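Local coordinates for general secretion pathway protein F (Vibrio cholerae, PDB 3C1Q) that probably serves as an inner-membrane component of the type II secretion system, needed for energy-dependent export of proteins such as toxins from the periplasm, at residues 61-64 / 65-68. Residues are numbered along the deposited sequence; the frame is centred on the assembly and turned at random.
Sequences GYTL and SDSL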
# COMPACT_ATOMS: atom_id res chain seq x y z
N GLY B 61 17.44 -8.88 -17.64
CA GLY B 61 17.09 -8.11 -18.84
C GLY B 61 15.74 -8.42 -19.47
O GLY B 61 15.35 -7.81 -20.48
N TYR B 62 14.99 -9.35 -18.87
CA TYR B 62 13.61 -9.57 -19.28
C TYR B 62 12.78 -8.39 -18.85
O TYR B 62 13.01 -7.81 -17.79
CB TYR B 62 13.07 -10.83 -18.63
CG TYR B 62 13.73 -12.10 -19.10
CD1 TYR B 62 13.32 -12.71 -20.26
CD2 TYR B 62 14.74 -12.71 -18.36
CE1 TYR B 62 13.90 -13.87 -20.69
CE2 TYR B 62 15.32 -13.88 -18.77
CZ TYR B 62 14.90 -14.47 -19.95
OH TYR B 62 15.49 -15.64 -20.36
N THR B 63 11.79 -8.02 -19.66
CA THR B 63 10.86 -6.98 -19.23
C THR B 63 9.95 -7.50 -18.11
O THR B 63 9.82 -8.71 -17.88
CB THR B 63 9.99 -6.49 -20.38
OG1 THR B 63 9.38 -7.63 -21.00
CG2 THR B 63 10.80 -5.70 -21.40
N LEU B 64 9.34 -6.58 -17.39
CA LEU B 64 8.38 -6.97 -16.39
C LEU B 64 7.21 -7.72 -17.03
O LEU B 64 6.83 -8.79 -16.57
CB LEU B 64 7.88 -5.75 -15.62
CG LEU B 64 6.86 -6.05 -14.51
CD1 LEU B 64 7.40 -7.03 -13.47
CD2 LEU B 64 6.39 -4.75 -13.83
N SER B 65 6.66 -7.16 -18.10
CA SER B 65 5.54 -7.80 -18.82
C SER B 65 5.88 -9.22 -19.28
O SER B 65 5.06 -10.13 -19.16
CB SER B 65 5.09 -6.95 -20.02
OG SER B 65 6.15 -6.66 -20.91
N ASP B 66 7.09 -9.42 -19.80
CA ASP B 66 7.47 -10.75 -20.28
C ASP B 66 7.59 -11.71 -19.09
O ASP B 66 7.09 -12.85 -19.13
CB ASP B 66 8.78 -10.67 -21.08
CG ASP B 66 9.14 -11.95 -21.78
OD1 ASP B 66 8.22 -12.66 -22.24
OD2 ASP B 66 10.35 -12.24 -21.90
N SER B 67 8.22 -11.24 -18.02
CA SER B 67 8.41 -12.03 -16.79
C SER B 67 7.06 -12.45 -16.17
O SER B 67 6.89 -13.60 -15.78
CB SER B 67 9.25 -11.25 -15.78
OG SER B 67 10.54 -10.93 -16.29
N LEU B 68 6.10 -11.53 -16.13
CA LEU B 68 4.78 -11.83 -15.54
C LEU B 68 4.05 -12.93 -16.30
O LEU B 68 3.12 -13.54 -15.77
CB LEU B 68 3.91 -10.58 -15.49
CG LEU B 68 4.41 -9.41 -14.65
CD1 LEU B 68 3.40 -8.26 -14.71
CD2 LEU B 68 4.69 -9.82 -13.21
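Thr63 lays its hydroxyl over the first turn of helix 64-68, where OG1 packs against the CB of Asp66 and accepts a hydrogen bond from that residue's backbone N (OG1 to N 3.1 Å). The geometry is a textbook N-cap: with OG1 held between its own backbone N and carbonyl carbon (chi1 52°), the hydroxyl turns toward an amide of the first turn, which has no helical carbonyl four residues back to accept its N-H. The carbonyl of Thr63 is gripped twice by Ser67, whose N lies 3.0 Å and whose OG 2.8 Å from Thr63 O, the two donors arriving from opposite faces of the carbonyl plane. Because the serine OG sits beside its own backbone N (chi1 -59°), it folds back toward the N-cap residue four positions earlier and also meets the CB of Tyr62 at 3.4 Å. Farther out, the carboxylate of Asp66 brings OD2 to the edge of the Tyr62 ring, 3.4 Å from CD1, with the two planes 43° apart; the same ring makes a cation-pi contact with Lys57. On the buried side Leu64 CD1 touches Leu68 CD2 at 3.9 Å, one turn on, while Leu68 N bonds to Leu64 O. Glu87 of helix 77-89 meets the helix start with both carboxylate oxygens, OE2 accepting from Leu64 N and OE1 hydrogen-bonded to Ser65 OG. Leu64 also packs on Val54 and Val83, setting the short helix between helices 45-59 and 77-89. The Schellman motif at Gly61 ends helix 45-59 and the Thr63 N-cap starts helix 64-68, a helix-loop-helix corner in the all-helical first cytoplasmic domain of EpsF.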